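Local coordinates for sigma regulatory family protein-PP2C phosphatase (Chlamydia trachomatis serovar L2, PDB 6MAB) that is a membrane protein that probably acts as a phosphatase in sigma-factor regulation, and whose periplasmic sensor domain, described here, is thought to respond to TCA cycle intermediates, at residues 148-151 with 152-156; 26-29 with 30-34; 180-184 with 185-189; 89-93 with 94-98. All coordinates share one frame; numbering follows the deposited sequence. Where two conformers were deposited one is given.

Contact 1: 148-151 with 152-156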
loop_
_atom_site.group_PDB
_atom_site.type_symbol
_atom_site.label_atom_id
_atom_site.label_comp_id
_atom_site.label_asym_id
_atom_site.label_seq_id
_atom_site.Cartn_x
_atom_site.Cartn_y
_atom_site.Cartn_z
ATOM N N THR A 148 -6.715 -3.435 10.869
ATOM C CA THR A 148 -7.425 -4.210 9.857
ATOM C C THR A 148 -6.539 -4.468 8.639
ATOM O O THR A 148 -5.695 -3.641 8.250
ATOM C CB THR A 148 -8.741 -3.568 9.407
ATOM O OG1 THR A 148 -8.494 -2.267 8.909
ATOM C CG2 THR A 148 -9.729 -3.478 10.560
ATOM N N LEU A 149 -6.739 -5.659 8.072
ATOM C CA LEU A 149 -6.117 -6.114 6.833
ATOM C C LEU A 149 -7.212 -6.493 5.845
ATOM O O LEU A 149 -8.081 -7.310 6.167
ATOM C CB LEU A 149 -5.223 -7.331 7.081
ATOM C CG LEU A 149 -4.094 -7.215 8.097
ATOM C CD1 LEU A 149 -3.388 -8.564 8.247
ATOM C CD2 LEU A 149 -3.085 -6.128 7.722
ATOM N N SER A 150 -7.166 -5.897 4.656
ATOM C CA SER A 150 -8.137 -6.115 3.594
ATOM C C SER A 150 -7.415 -6.461 2.286
ATOM O O SER A 150 -6.479 -5.757 1.877
ATOM C CB SER A 150 -9.016 -4.830 3.439
ATOM O OG SER A 150 -9.728 -4.805 2.226
ATOM N N ASP A 151 -7.833 -7.551 1.631
ATOM C CA ASP A 151 -7.249 -7.889 0.336
ATOM C C ASP A 151 -7.627 -6.811 -0.674
ATOM O O ASP A 151 -8.811 -6.498 -0.841
ATOM C CB ASP A 151 -7.742 -9.251 -0.123
ATOM C CG ASP A 151 -6.902 -9.840 -1.236
ATOM O OD1 ASP A 151 -6.363 -9.079 -2.056
ATOM O OD2 ASP A 151 -6.790 -11.089 -1.294
ATOM N N THR A 152 -6.630 -6.224 -1.332
ATOM C CA THR A 152 -6.881 -5.166 -2.299
ATOM C C THR A 152 -7.111 -5.663 -3.721
ATOM O O THR A 152 -7.206 -4.833 -4.630
ATOM C CB THR A 152 -5.736 -4.166 -2.311
ATOM O OG1 THR A 152 -4.548 -4.793 -2.811
ATOM C CG2 THR A 152 -5.504 -3.617 -0.912
ATOM N N ASN A 153 -7.247 -6.970 -3.943
ATOM C CA ASN A 153 -7.437 -7.438 -5.311
ATOM C C ASN A 153 -8.666 -6.803 -5.960
ATOM O O ASN A 153 -8.641 -6.510 -7.157
ATOM C CB ASN A 153 -7.497 -8.966 -5.383
ATOM C CG ASN A 153 -8.520 -9.620 -4.450
ATOM O OD1 ASN A 153 -9.313 -8.976 -3.771
ATOM N ND2 ASN A 153 -8.497 -10.955 -4.447
ATOM N N TYR A 154 -9.736 -6.561 -5.189
ATOM C CA TYR A 154 -10.946 -5.977 -5.768
ATOM C C TYR A 154 -10.709 -4.564 -6.305
ATOM O O TYR A 154 -11.483 -4.088 -7.151
ATOM C CB TYR A 154 -12.076 -5.969 -4.727
ATOM C CG TYR A 154 -11.912 -4.914 -3.659
ATOM C CD1 TYR A 154 -11.030 -5.075 -2.602
ATOM C CD2 TYR A 154 -12.655 -3.738 -3.720
ATOM C CE1 TYR A 154 -10.895 -4.088 -1.624
ATOM C CE2 TYR A 154 -12.537 -2.766 -2.755
ATOM C CZ TYR A 154 -11.660 -2.939 -1.709
ATOM O OH TYR A 154 -11.529 -1.950 -0.751
ATOM N N LEU A 155 -9.647 -3.898 -5.861
ATOM C CA LEU A 155 -9.224 -2.613 -6.409
ATOM C C LEU A 155 -8.126 -2.754 -7.438
ATOM O O LEU A 155 -8.239 -2.257 -8.556
ATOM C CB LEU A 155 -8.708 -1.717 -5.298
ATOM C CG LEU A 155 -9.735 -1.199 -4.312
ATOM C CD1 LEU A 155 -9.004 -0.732 -3.064
ATOM C CD2 LEU A 155 -10.534 -0.056 -4.967
ATOM N N LEU A 156 -7.047 -3.446 -7.074
ATOM C CA LEU A 156 -5.891 -3.464 -7.947
ATOM C C LEU A 156 -6.098 -4.278 -9.218
ATOM O O LEU A 156 -5.500 -3.940 -10.251
ATOM C CB LEU A 156 -4.671 -3.978 -7.187
ATOM C CG LEU A 156 -4.227 -3.063 -6.057
ATOM C CD1 LEU A 156 -2.871 -3.515 -5.517
ATOM C CD2 LEU A 156 -4.164 -1.576 -6.463
HETATM O O HOH W 1 -9.698 -2.194 1.071
#
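Between Asp151 and Asn153 the backbone leaves strand 142-151 and, with Thr152 at the N-cap, enters helix 153-160, whose first turn closes on Thr152 O as that atom accepts from both Leu155 N and Leu156 N. The carboxylate of Asp151 bridges the bend: OD1 takes Asn153 N at 3.0 Å (154°), from above the carboxylate plane. Asn153 folds its amide back (chi1 53°) until it stacks on that carboxylate, the two planes 13° apart and Asn153 CG 3.3 Å from Asp151 OD1. The second oxygen of Asp151 is held by Gln125. Tyr154 also turns back toward the strand, and its ring edge meets the backbone, with CD1 3.2 Å from Asp151 O. One water lies near the ring plane and joins Tyr154 OH, 2.6 Å away, to Ser150 OG, 2.9 Å away. The Thr152 side chain makes no capping bond; OG1 bonds instead to Val126 O on the neighbouring strand. A side-chain oxygen bonded to the amide two residues on is the pattern of an Asx turn, set here at a strand-to-helix junction between the two antiparallel sheets of the sensor domain.

Contact 2: 26-29 with 30-34; sequences HTLQ and QTIPL
Leu28 and Ile32 carry the tight side of this helix turn: they lie side by side and point the same way, Leu28 CD2 being 4.2 Å from Ile32 CG1, with Phe254, Ile256 and Met252 packed around them. Beneath them the backbone bond from Ile32 N to Leu28 O is short and fairly straight, 2.9 Å with an N-H angle of 161°. Thr31 adds a second grip. With OG1 set between its own N and carbonyl carbon (chi1 54°), the hydroxyl donates to Thr27 O at 2.8 Å, from above the carbonyl plane. Pro33 has no N-H to offer to Gln29 O, and its ring carbon CD instead sits 3.2 Å from that oxygen. The solvent side is looser. There the CG methylene of exposed Gln30 lies over a face of the His26 ring, 4.0 Å from the centroid and offset toward the rim, a CH-pi contact; beyond it the chain bends so that the amide lies at 27° to the ring. Past the turn, Leu34 N returns to Ile32 O at 2.8 Å. This makes Pro33 the centre of an inverse gamma turn, a proline-marked break that separates the long helix 2-31 from helix 35-45.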
loop_
_atom_site.group_PDB
_atom_site.type_symbol
_atom_site.label_atom_id
_atom_site.label_comp_id
_atom_site.label_asym_id
_atom_site.label_seq_id
_atom_site.Cartn_x
_atom_site.Cartn_y
_atom_site.Cartn_z
ATOM N N HIS A 26 -6.493 8.882 -7.361
ATOM C CA HIS A 26 -7.729 9.392 -6.787
ATOM C C HIS A 26 -8.656 8.252 -6.400
ATOM O O HIS A 26 -9.304 8.295 -5.343
ATOM C CB HIS A 26 -8.402 10.327 -7.789
ATOM C CG HIS A 26 -9.792 10.725 -7.403
ATOM N ND1 HIS A 26 -10.055 11.738 -6.506
ATOM C CD2 HIS A 26 -10.997 10.242 -7.788
ATOM C CE1 HIS A 26 -11.362 11.866 -6.361
ATOM N NE2 HIS A 26 -11.956 10.969 -7.127
ATOM N N THR A 27 -8.707 7.200 -7.223
ATOM C CA THR A 27 -9.529 6.045 -6.883
ATOM C C THR A 27 -9.067 5.423 -5.571
ATOM O O THR A 27 -9.876 5.127 -4.683
ATOM C CB THR A 27 -9.491 5.024 -8.028
ATOM O OG1 THR A 27 -10.040 5.612 -9.217
ATOM C CG2 THR A 27 -10.309 3.785 -7.681
ATOM N N LEU A 28 -7.758 5.228 -5.428
ATOM C CA LEU A 28 -7.238 4.656 -4.198
ATOM C C LEU A 28 -7.462 5.574 -2.995
ATOM O O LEU A 28 -7.710 5.081 -1.888
ATOM C CB LEU A 28 -5.760 4.314 -4.391
ATOM C CG LEU A 28 -5.526 3.204 -5.420
ATOM C CD1 LEU A 28 -4.032 3.055 -5.706
ATOM C CD2 LEU A 28 -6.084 1.856 -4.957
ATOM N N GLN A 29 -7.415 6.902 -3.179
ATOM C CA GLN A 29 -7.688 7.810 -2.069
ATOM C C GLN A 29 -9.134 7.707 -1.603
ATOM O O GLN A 29 -9.425 7.904 -0.413
ATOM C CB GLN A 29 -7.349 9.243 -2.478
ATOM C CG GLN A 29 -5.860 9.539 -2.518
ATOM C CD GLN A 29 -5.519 10.803 -3.301
ATOM O OE1 GLN A 29 -6.398 11.484 -3.834
ATOM N NE2 GLN A 29 -4.231 11.115 -3.374
ATOM N N GLN A 30 -10.045 7.379 -2.518
ATOM C CA GLN A 30 -11.454 7.259 -2.190
ATOM C C GLN A 30 -11.812 5.900 -1.594
ATOM O O GLN A 30 -12.829 5.791 -0.891
ATOM C CB GLN A 30 -12.286 7.516 -3.445
ATOM C CG GLN A 30 -12.145 8.932 -3.995
ATOM C CD GLN A 30 -12.432 9.984 -2.927
ATOM O OE1 GLN A 30 -11.638 10.896 -2.707
ATOM N NE2 GLN A 30 -13.562 9.839 -2.241
ATOM N N THR A 31 -10.976 4.874 -1.805
ATOM C CA THR A 31 -11.332 3.505 -1.462
ATOM C C THR A 31 -10.488 2.882 -0.353
ATOM O O THR A 31 -10.983 1.993 0.340
ATOM C CB THR A 31 -11.222 2.609 -2.703
ATOM O OG1 THR A 31 -9.920 2.737 -3.273
ATOM C CG2 THR A 31 -12.249 3.009 -3.741
ATOM N N ILE A 32 -9.242 3.307 -0.156
ATOM C CA ILE A 32 -8.405 2.677 0.874
ATOM C C ILE A 32 -8.578 3.262 2.280
ATOM O O ILE A 32 -8.822 2.493 3.230
ATOM C CB ILE A 32 -6.932 2.720 0.451
ATOM C CG1 ILE A 32 -6.724 1.904 -0.829
ATOM C CG2 ILE A 32 -6.041 2.183 1.580
ATOM C CD1 ILE A 32 -7.031 0.446 -0.726
ATOM N N PRO A 33 -8.435 4.594 2.498
ATOM C CA PRO A 33 -8.341 5.128 3.868
ATOM C C PRO A 33 -9.705 5.355 4.514
ATOM O O PRO A 33 -10.090 6.487 4.853
ATOM C CB PRO A 33 -7.551 6.421 3.647
ATOM C CG PRO A 33 -8.060 6.927 2.322
ATOM C CD PRO A 33 -8.266 5.665 1.495
ATOM N N LEU A 34 -10.433 4.256 4.711
ATOM C CA LEU A 34 -11.776 4.253 5.292
ATOM C C LEU A 34 -11.765 3.964 6.799
ATOM O O LEU A 34 -12.759 3.445 7.347
ATOM C CB LEU A 34 -12.641 3.242 4.559
ATOM C CG LEU A 34 -12.769 3.497 3.048
ATOM C CD1 LEU A 34 -13.665 2.440 2.405
ATOM C CD2 LEU A 34 -13.282 4.908 2.754
#

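Contact 3: 180-184 with 185-189; sequences LQATD and SSLDL
Asp188 reaches back across the turn to Ala182, accepting its backbone N-H and meeting the neighbouring carbonyls through water. From CB of Asp188 the chain swings CG anti to its own carbonyl carbon (chi1 -69°), which carries the carboxylate back over strand 179-182. There CG stands 3.9 Å from Gln181 CA. The first oxygen, OD1, accepts the backbone N of Ala182 at 2.9 Å, met on its syn side with a bent N-H angle of 137°, and also rests against Gln181 CA. The second oxygen, OD2, reaches the strand through water. One water donates to it at 2.7 Å and also to Ala182 O; another gives it a weak bond while donating to Leu180 O at 2.8 Å and accepting from Gln181 NE2. Leu180 O, Ala182 N and Ala182 O are thus linked to one carboxylate, the two carbonyls through water.

The loop that delivers Asp188 is a 3-10 turn, in which Leu187 N bonds to Asp184 O at 3.0 Å with an angle of 166°, and Asp188 N bonds to Ser185 O. Leu187 CB packs 4.0 Å from Ala182 CB, and both side chains touch Tyr259. That tyrosine also hydrogen-bonds OD2 of Asp184, so the turn is fastened to strand 254-261 as well. A third water joins Thr183 O to Ser185 N. The bonds the carboxylate accepts here come from an N-H and from donating waters, which is consistent with an ionised acid that gives Ala182 N an acceptor, while the waters serve the carbonyls of this outermost strand.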
loop_
_atom_site.group_PDB
_atom_site.type_symbol
_atom_site.label_atom_id
_atom_site.label_comp_id
_atom_site.label_asym_id
_atom_site.label_seq_id
_atom_site.Cartn_x
_atom_site.Cartn_y
_atom_site.Cartn_z
ATOM N N LEU A 180 5.120 -3.439 -5.293
ATOM C CA LEU A 180 4.278 -4.393 -4.583
ATOM C C LEU A 180 3.498 -5.272 -5.550
ATOM O O LEU A 180 3.313 -6.471 -5.303
ATOM C CB LEU A 180 3.332 -3.651 -3.650
ATOM C CG LEU A 180 3.950 -2.732 -2.598
ATOM C CD1 LEU A 180 2.837 -2.153 -1.707
ATOM C CD2 LEU A 180 4.985 -3.435 -1.760
ATOM N N GLN A 181 3.011 -4.687 -6.645
ATOM C CA GLN A 181 2.212 -5.402 -7.621
ATOM C C GLN A 181 2.149 -4.566 -8.885
ATOM O O GLN A 181 2.033 -3.333 -8.815
ATOM C CB GLN A 181 0.814 -5.685 -7.075
ATOM C CG GLN A 181 0.021 -6.642 -7.900
ATOM C CD GLN A 181 -1.143 -7.194 -7.130
ATOM O OE1 GLN A 181 -2.256 -6.687 -7.232
ATOM N NE2 GLN A 181 -0.892 -8.243 -6.339
ATOM N N ALA A 182 2.222 -5.232 -10.031
ATOM C CA ALA A 182 2.161 -4.535 -11.308
ATOM C C ALA A 182 1.356 -5.328 -12.325
ATOM O O ALA A 182 1.176 -6.548 -12.206
ATOM C CB ALA A 182 3.577 -4.270 -11.866
ATOM N N THR A 183 0.910 -4.619 -13.367
ATOM C CA THR A 183 0.263 -5.259 -14.506
ATOM C C THR A 183 1.084 -6.445 -14.982
ATOM O O THR A 183 0.552 -7.520 -15.264
ATOM C CB THR A 183 0.110 -4.254 -15.648
ATOM O OG1 THR A 183 -0.605 -3.091 -15.166
ATOM C CG2 THR A 183 -0.607 -4.901 -16.843
ATOM N N ASP A 184 2.380 -6.233 -15.111
ATOM C CA ASP A 184 3.323 -7.291 -15.452
ATOM C C ASP A 184 3.805 -7.907 -14.137
ATOM O O ASP A 184 4.555 -7.282 -13.384
ATOM C CB ASP A 184 4.466 -6.714 -16.283
ATOM C CG ASP A 184 4.015 -6.270 -17.663
ATOM O OD1 ASP A 184 3.632 -7.140 -18.478
ATOM O OD2 ASP A 184 4.030 -5.049 -17.930
ATOM N N SER A 185 3.345 -9.124 -13.847
ATOM C CA SER A 185 3.669 -9.778 -12.585
ATOM C C SER A 185 5.161 -10.046 -12.434
ATOM O O SER A 185 5.638 -10.242 -11.309
ATOM C CB SER A 185 2.882 -11.087 -12.475
ATOM O OG SER A 185 3.425 -11.923 -11.472
ATOM N N SER A 186 5.914 -10.069 -13.537
ATOM C CA SER A 186 7.369 -10.218 -13.431
ATOM C C SER A 186 8.038 -9.037 -12.732
ATOM O O SER A 186 9.223 -9.126 -12.376
ATOM C CB SER A 186 7.979 -10.404 -14.829
ATOM O OG SER A 186 7.880 -9.209 -15.597
ATOM N N LEU A 187 7.325 -7.934 -12.513
ATOM C CA LEU A 187 7.878 -6.831 -11.757
ATOM C C LEU A 187 7.545 -6.889 -10.280
ATOM O O LEU A 187 8.004 -6.018 -9.530
ATOM C CB LEU A 187 7.367 -5.490 -12.296
ATOM C CG LEU A 187 7.510 -5.273 -13.799
ATOM C CD1 LEU A 187 6.991 -3.895 -14.164
ATOM C CD2 LEU A 187 8.962 -5.438 -14.240
ATOM N N ASP A 188 6.754 -7.856 -9.846
ATOM C CA ASP A 188 6.345 -7.893 -8.451
ATOM C C ASP A 188 7.557 -8.126 -7.543
ATOM O O ASP A 188 8.391 -9.019 -7.787
ATOM C CB ASP A 188 5.287 -8.971 -8.228
ATOM C CG ASP A 188 3.935 -8.636 -8.878
ATOM O OD1 ASP A 188 3.778 -7.591 -9.550
ATOM O OD2 ASP A 188 3.030 -9.457 -8.714
ATOM N N LEU A 189 7.666 -7.273 -6.529
ATOM C CA LEU A 189 8.734 -7.303 -5.518
ATOM C C LEU A 189 10.119 -7.176 -6.157
ATOM O O LEU A 189 11.057 -7.882 -5.809
ATOM C CB LEU A 189 8.639 -8.552 -4.640
ATOM C CG LEU A 189 7.348 -8.660 -3.804
ATOM C CD1 LEU A 189 7.320 -9.951 -2.990
ATOM C CD2 LEU A 189 7.186 -7.456 -2.883
HETATM O O HOH W 2 2.138 -8.868 -5.985
HETATM O O HOH W 3 1.044 -8.864 -10.483
HETATM O O HOH W 4 1.545 -10.525 -15.635
#

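Contact 4: 89-93 with 94-98; sequences VASSR and IEQLG
The hydroxyl oxygen of Ser91, 4.0 Å from Gln96 CB, is gripped by several groups: it accepts Arg93 N at 2.9 Å with an angle of 154°, is hydrogen-bonded to Ser76 OG, and has a weak bond to Ile75 O. Next along the chain, Arg93 O takes Gln96 N at 2.9 Å, which closes the 3-10 turn 94-96. The Arg93 side chain then runs out alongside that of Gln96. Their flat ends are stacked, with guanidinium and amide planes 1° apart and Gln96 CD over the centre of the guanidinium, 3.8 Å from Arg93 CZ. Glu95 arrives at the edge instead. Its chain is bent at chi2, and OE2 meets Arg93 NE at 3.2 Å in a salt bridge whose N-H...O bond is nearly straight, 169°, within the guanidinium plane although above the plane of its own carboxylate. Arg93 NH1 is held by Glu74 on the adjacent strand, while Lys99 and Tyr101 bind the two ends of the Gln96 amide, which should limit the rotation of both stacked groups. The methyl carbons Leu97 CD1 and Ile94 CD1 rest against backbone carbonyls, 3.5 Å from Val89 O and 3.7 Å from Ser91 O respectively; both residues also touch Ser61 of helix 58-68. A classic beta bulge, with Val89 and Ala90 facing Leu77, precedes the ST turn at Ser91, and together they lead outer strand 86-91 into the 3-10 turn.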
loop_
_atom_site.group_PDB
_atom_site.type_symbol
_atom_site.label_atom_id
_atom_site.label_comp_id
_atom_site.label_asym_id
_atom_site.label_seq_id
_atom_site.Cartn_x
_atom_site.Cartn_y
_atom_site.Cartn_z
ATOM N N VAL A 89 -5.545 -8.396 21.716
ATOM C CA VAL A 89 -6.465 -8.858 22.753
ATOM C C VAL A 89 -7.825 -9.269 22.207
ATOM O O VAL A 89 -8.633 -9.823 22.969
ATOM C CB VAL A 89 -6.633 -7.808 23.872
ATOM C CG1 VAL A 89 -5.300 -7.580 24.584
ATOM C CG2 VAL A 89 -7.169 -6.500 23.331
ATOM N N ALA A 90 -8.104 -9.028 20.928
ATOM C CA ALA A 90 -9.269 -9.596 20.266
ATOM C C ALA A 90 -9.020 -9.542 18.765
ATOM O O ALA A 90 -8.458 -8.564 18.267
ATOM C CB ALA A 90 -10.547 -8.838 20.631
ATOM N N SER A 91 -9.410 -10.605 18.054
ATOM C CA SER A 91 -9.225 -10.658 16.609
ATOM C C SER A 91 -10.264 -11.556 15.945
ATOM O O SER A 91 -10.667 -12.585 16.499
ATOM C CB SER A 91 -7.833 -11.179 16.248
ATOM O OG SER A 91 -7.625 -11.073 14.848
ATOM N N SER A 92 -10.686 -11.159 14.747
ATOM C CA SER A 92 -11.439 -12.055 13.875
ATOM C C SER A 92 -10.601 -13.235 13.420
ATOM O O SER A 92 -11.165 -14.224 12.941
ATOM C CB SER A 92 -11.952 -11.298 12.650
ATOM O OG SER A 92 -10.880 -10.865 11.834
ATOM N N ARG A 93 -9.271 -13.135 13.529
ATOM C CA ARG A 93 -8.349 -14.245 13.263
ATOM C C ARG A 93 -7.962 -14.833 14.609
ATOM O O ARG A 93 -7.066 -14.320 15.284
ATOM C CB ARG A 93 -7.100 -13.787 12.516
ATOM C CG ARG A 93 -7.225 -13.737 11.012
ATOM C CD ARG A 93 -5.980 -13.113 10.391
ATOM N NE ARG A 93 -4.869 -14.044 10.237
ATOM C CZ ARG A 93 -3.631 -13.676 9.909
ATOM N NH1 ARG A 93 -3.334 -12.394 9.712
ATOM N NH2 ARG A 93 -2.684 -14.589 9.783
ATOM N N ILE A 94 -8.630 -15.925 14.989
ATOM C CA ILE A 94 -8.444 -16.474 16.325
ATOM C C ILE A 94 -6.979 -16.788 16.558
ATOM O O ILE A 94 -6.457 -16.626 17.671
ATOM C CB ILE A 94 -9.329 -17.723 16.506
ATOM C CG1 ILE A 94 -10.799 -17.374 16.235
ATOM C CG2 ILE A 94 -9.139 -18.336 17.895
ATOM C CD1 ILE A 94 -11.338 -16.206 17.034
ATOM N N GLU A 95 -6.293 -17.242 15.506
ATOM C CA GLU A 95 -4.902 -17.652 15.615
ATOM C C GLU A 95 -3.979 -16.486 15.975
ATOM O O GLU A 95 -2.871 -16.717 16.476
ATOM C CB GLU A 95 -4.469 -18.306 14.294
ATOM C CG GLU A 95 -4.435 -17.365 13.065
ATOM C CD GLU A 95 -5.737 -17.340 12.240
ATOM O OE1 GLU A 95 -6.835 -17.632 12.775
ATOM O OE2 GLU A 95 -5.653 -17.011 11.032
ATOM N N GLN A 96 -4.408 -15.249 15.729
ATOM C CA GLN A 96 -3.635 -14.062 16.090
ATOM C C GLN A 96 -3.805 -13.656 17.545
ATOM O O GLN A 96 -3.041 -12.820 18.038
ATOM C CB GLN A 96 -4.032 -12.861 15.226
ATOM C CG GLN A 96 -3.754 -13.014 13.751
ATOM C CD GLN A 96 -2.318 -13.358 13.467
ATOM O OE1 GLN A 96 -1.942 -14.533 13.485
ATOM N NE2 GLN A 96 -1.496 -12.343 13.211
ATOM N N LEU A 97 -4.774 -14.227 18.244
ATOM C CA LEU A 97 -5.092 -13.760 19.579
ATOM C C LEU A 97 -3.896 -13.899 20.524
ATOM O O LEU A 97 -3.277 -14.965 20.620
ATOM C CB LEU A 97 -6.292 -14.545 20.096
ATOM C CG LEU A 97 -6.959 -14.074 21.374
ATOM C CD1 LEU A 97 -7.448 -12.645 21.215
ATOM C CD2 LEU A 97 -8.120 -14.998 21.684
ATOM N N GLY A 98 -3.580 -12.813 21.238
ATOM C CA GLY A 98 -2.511 -12.808 22.224
ATOM C C GLY A 98 -1.124 -12.488 21.692
ATOM O O GLY A 98 -0.183 -12.365 22.493
HETATM O O HOH W 5 -10.404 -17.243 12.798
#

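The four sites lie at strand and helix ends of a domain built on two antiparallel sheets and a long helix, consistent with a double Cache (dCache) sensor. Contacts 3 and 4, about 31 Å apart between centres, are counterparts: each follows the second strand of its sheet, an outermost one, with a 3-10 turn. Contact 1 lies between them and touches both, through Leu156 CB to Gln181 OE1 at 3.6 Å and Leu149 CD1 to Arg93 NH1 at 4.1 Å. Its centre is about 11 Å from that of contact 2, where Leu156 CD2 meets Leu28 CD2 at 4.2 Å, packing the junction against the long helix near its break. No ligand is seen at any of the four.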